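Local structure of RNA N6-adenosine-methyltransferase METTL16,RNA N6-adenosine-methyltransferase METTL16 (Homo sapiens, 6M1U) at residues L45-K50 and L61-I66. The protein methylates N6 of adenosine in RNA such as U6 small nuclear RNA, its vertebrate conserved region probably contributing to RNA binding. Residues are numbered along the deposited sequence; the frame is centred on the assembly and turned at random.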
ATOM      1  N   LEU A  45     -10.661  -1.053   4.752  1.00 74.64           N
ATOM      2  CA  LEU A  45     -10.734   0.017   5.743  1.00 73.77           C
ATOM      3  C   LEU A  45     -11.692   1.135   5.343  1.00 73.85           C
ATOM      4  O   LEU A  45     -11.810   2.128   6.080  1.00 73.72           O
ATOM      5  CB  LEU A  45      -9.349   0.617   6.002  1.00 72.66           C
ATOM      6  CG  LEU A  45      -8.136  -0.312   6.181  1.00 73.20           C
ATOM      7  CD1 LEU A  45      -6.897   0.489   6.631  1.00 72.06           C
ATOM      8  CD2 LEU A  45      -8.428  -1.477   7.123  1.00 75.36           C
ATOM      9  N   LYS A  46     -12.390   0.993   4.216  1.00 75.90           N
ATOM     10  CA  LYS A  46     -13.236   2.058   3.684  1.00 75.94           C
ATOM     11  C   LYS A  46     -12.448   3.372   3.571  1.00 73.82           C
ATOM     12  O   LYS A  46     -12.965   4.471   3.746  1.00 73.11           O
ATOM     13  CB  LYS A  46     -14.521   2.181   4.517  1.00 81.85           C
ATOM     14  CG  LYS A  46     -15.262   0.817   4.622  1.00 85.86           C
ATOM     15  CD  LYS A  46     -16.772   0.940   4.747  1.00 90.52           C
ATOM     16  CE  LYS A  46     -17.332   0.054   5.896  1.00 95.56           C
ATOM     17  NZ  LYS A  46     -18.674   0.526   6.474  1.00 99.44           N
ATOM     18  N   VAL A  47     -11.166   3.239   3.279  1.00 69.96           N
ATOM     19  CA  VAL A  47     -10.313   4.330   2.834  1.00 67.84           C
ATOM     20  C   VAL A  47     -10.616   4.601   1.366  1.00 68.19           C
ATOM     21  O   VAL A  47     -10.736   3.672   0.561  1.00 68.25           O
ATOM     22  CB  VAL A  47      -8.832   3.944   3.037  1.00 64.31           C
ATOM     23  CG1 VAL A  47      -7.878   4.873   2.294  1.00 61.67           C
ATOM     24  CG2 VAL A  47      -8.488   3.851   4.521  1.00 65.03           C
ATOM     25  N   GLN A  48     -10.746   5.865   1.007  1.00 69.37           N
ATOM     26  CA  GLN A  48     -10.923   6.220  -0.393  1.00 69.64           C
ATOM     27  C   GLN A  48      -9.587   6.267  -1.128  1.00 67.79           C
ATOM     28  O   GLN A  48      -8.612   6.833  -0.632  1.00 67.79           O
ATOM     29  CB  GLN A  48     -11.597   7.581  -0.500  1.00 72.77           C
ATOM     30  CG  GLN A  48     -12.829   7.701   0.346  1.00 76.12           C
ATOM     31  CD  GLN A  48     -13.982   6.993  -0.291  1.00 78.95           C
ATOM     32  OE1 GLN A  48     -14.128   7.019  -1.523  1.00 79.96           O
ATOM     33  NE2 GLN A  48     -14.804   6.329   0.528  1.00 80.86           N
ATOM     34  N   HIS A  49      -9.548   5.714  -2.335  1.00 66.09           N
ATOM     35  CA  HIS A  49      -8.318   5.815  -3.103  1.00 63.98           C
ATOM     36  C   HIS A  49      -8.617   5.734  -4.593  1.00 61.24           C
ATOM     37  O   HIS A  49      -9.614   5.150  -5.004  1.00 63.06           O
ATOM     38  CB  HIS A  49      -7.354   4.715  -2.706  1.00 60.85           C
ATOM     39  CG  HIS A  49      -7.948   3.356  -2.802  1.00 60.34           C
ATOM     40  ND1 HIS A  49      -7.841   2.571  -3.934  1.00 60.52           N
ATOM     41  CD2 HIS A  49      -8.676   2.640  -1.915  1.00 60.11           C
ATOM     42  CE1 HIS A  49      -8.477   1.433  -3.732  1.00 61.85           C
ATOM     43  NE2 HIS A  49      -8.985   1.446  -2.512  1.00 61.03           N
ATOM     44  N   LYS A  50      -7.734   6.323  -5.392  1.00 62.78           N
ATOM     45  CA  LYS A  50      -7.818   6.285  -6.842  1.00 63.32           C
ATOM     46  C   LYS A  50      -6.395   6.139  -7.359  1.00 62.49           C
ATOM     47  O   LYS A  50      -5.470   6.726  -6.795  1.00 59.52           O
ATOM     48  CB  LYS A  50      -8.476   7.559  -7.443  1.00 69.68           C
ATOM     49  CG  LYS A  50      -9.994   7.521  -7.610  1.00 74.20           C
ATOM     50  CD  LYS A  50     -10.597   8.939  -7.824  1.00 77.48           C
ATOM     51  CE  LYS A  50     -12.091   9.119  -7.259  1.00 80.54           C
ATOM     52  NZ  LYS A  50     -12.621  10.576  -7.079  1.00 82.65           N
ATOM     53  N   LEU A  61      -1.173   5.038  -5.923  1.00 62.27           N
ATOM     54  CA  LEU A  61      -2.475   5.304  -5.337  1.00 60.55           C
ATOM     55  C   LEU A  61      -2.472   6.671  -4.676  1.00 60.53           C
ATOM     56  O   LEU A  61      -1.545   6.991  -3.933  1.00 59.95           O
ATOM     57  CB  LEU A  61      -2.806   4.295  -4.264  1.00 61.57           C
ATOM     58  CG  LEU A  61      -2.945   2.912  -4.791  1.00 62.97           C
ATOM     59  CD1 LEU A  61      -3.190   2.046  -3.569  1.00 63.78           C
ATOM     60  CD2 LEU A  61      -4.120   2.969  -5.743  1.00 63.47           C
ATOM     61  N   PHE A  62      -3.506   7.462  -4.916  1.00 58.82           N
ATOM     62  CA  PHE A  62      -3.789   8.614  -4.075  1.00 58.11           C
ATOM     63  C   PHE A  62      -4.906   8.223  -3.118  1.00 57.80           C
ATOM     64  O   PHE A  62      -5.940   7.696  -3.550  1.00 56.16           O
ATOM     65  CB  PHE A  62      -4.202   9.844  -4.886  1.00 57.33           C
ATOM     66  CG  PHE A  62      -4.299  11.090  -4.059  1.00 56.52           C
ATOM     67  CD1 PHE A  62      -5.472  11.421  -3.402  1.00 56.78           C
ATOM     68  CD2 PHE A  62      -3.200  11.916  -3.898  1.00 56.54           C
ATOM     69  CE1 PHE A  62      -5.542  12.557  -2.628  1.00 56.96           C
ATOM     70  CE2 PHE A  62      -3.275  13.053  -3.103  1.00 57.14           C
ATOM     71  CZ  PHE A  62      -4.440  13.370  -2.484  1.00 57.28           C
ATOM     72  N   LEU A  63      -4.697   8.447  -1.821  1.00 57.52           N
ATOM     73  CA  LEU A  63      -5.685   7.993  -0.858  1.00 59.43           C
ATOM     74  C   LEU A  63      -6.045   9.103   0.120  1.00 59.35           C
ATOM     75  O   LEU A  63      -5.260  10.010   0.398  1.00 62.43           O
ATOM     76  CB  LEU A  63      -5.227   6.735  -0.107  1.00 55.16           C
ATOM     77  CG  LEU A  63      -4.233   7.014   0.987  1.00 53.67           C
ATOM     78  CD1 LEU A  63      -4.897   6.910   2.343  1.00 54.21           C
ATOM     79  CD2 LEU A  63      -3.097   6.053   0.862  1.00 52.64           C
ATOM     80  N   THR A  64      -7.265   9.013   0.622  1.00 64.49           N
ATOM     81  CA  THR A  64      -7.856   9.991   1.521  1.00 67.39           C
ATOM     82  C   THR A  64      -8.402   9.197   2.693  1.00 70.33           C
ATOM     83  O   THR A  64      -9.374   8.451   2.528  1.00 73.95           O
ATOM     84  CB  THR A  64      -8.968  10.766   0.817  1.00 71.55           C
ATOM     85  OG1 THR A  64      -8.402  11.564  -0.224  1.00 72.86           O
ATOM     86  CG2 THR A  64      -9.671  11.660   1.770  1.00 74.97           C
ATOM     87  N   ALA A  65      -7.765   9.316   3.854  1.00 70.47           N
ATOM     88  CA  ALA A  65      -8.267   8.714   5.078  1.00 71.15           C
ATOM     89  C   ALA A  65      -8.755   9.816   6.007  1.00 69.51           C
ATOM     90  O   ALA A  65      -8.447  10.995   5.816  1.00 70.62           O
ATOM     91  CB  ALA A  65      -7.201   7.858   5.763  1.00 67.18           C
ATOM     92  N   ILE A  66      -9.548   9.432   7.005  1.00 72.49           N
ATOM     93  CA  ILE A  66     -10.105  10.374   7.973  1.00 75.66           C
ATOM     94  C   ILE A  66      -9.524  10.065   9.349  1.00 80.52           C
ATOM     95  O   ILE A  66      -9.265   8.906   9.680  1.00 80.41           O
ATOM     96  CB  ILE A  66     -11.648  10.345   7.983  1.00 76.92           C
ATOM     97  CG1 ILE A  66     -12.192  11.553   8.755  1.00 80.00           C
ATOM     98  CG2 ILE A  66     -12.159   9.060   8.581  1.00 77.90           C
ATOM     99  CD1 ILE A  66     -13.387  12.239   8.089  1.00 80.61           C
TER
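The amide of F62 donates to the carbonyl O of K50 in a nearly straight bond, F62 N to K50 O 2.8 Å, and K50 N donates back to F62 O. Two residues on, T64 N reaches Q48 O at 2.9 Å, while Q48 N to T64 O stretches to 3.3 Å with an N-H...O angle of 143°, a slacker bond at the start of strand 48-52. Q48–T64 and K50–F62 are thus hydrogen-bonded pairs of an antiparallel hairpin, and H49–L63 between them is a non-hydrogen-bonded pair whose alpha carbons come within 4.1 Å. The flexible polar chains of Q48 and K50 and the beta-branched T64 suit the more open face; the CB atoms of Q48 and T64 meet at 4.3 Å. F62 shares this face, but its ring leads away from K50. H49 and L63 occupy the other face, CB to CB 3.9 Å. With CG of H49 between its backbone N and carbonyl carbon (chi1 54°), the imidazole leads away from L63 and lies alongside L61, whose CD2 approaches ND1 obliquely. CG1 of V47 stands anti to the backbone N (chi1 166°) and meets CD1 of L63 at 3.6 Å; its second methyl, CG2, lies more loosely by CB of A65. Strand 48-52, one of two edge strands of the chain's five-stranded antiparallel sheet, follows helix 30-44, which ends in a Schellman motif at K46. The partly exposed H49 packs on E39, L42 and T43 of that helix, whereas L63, a leucine suited to burial, touches L141 of helix 136-153 and C112 and I114 of strand 108-119, which pairs with the other edge of strand 58-67.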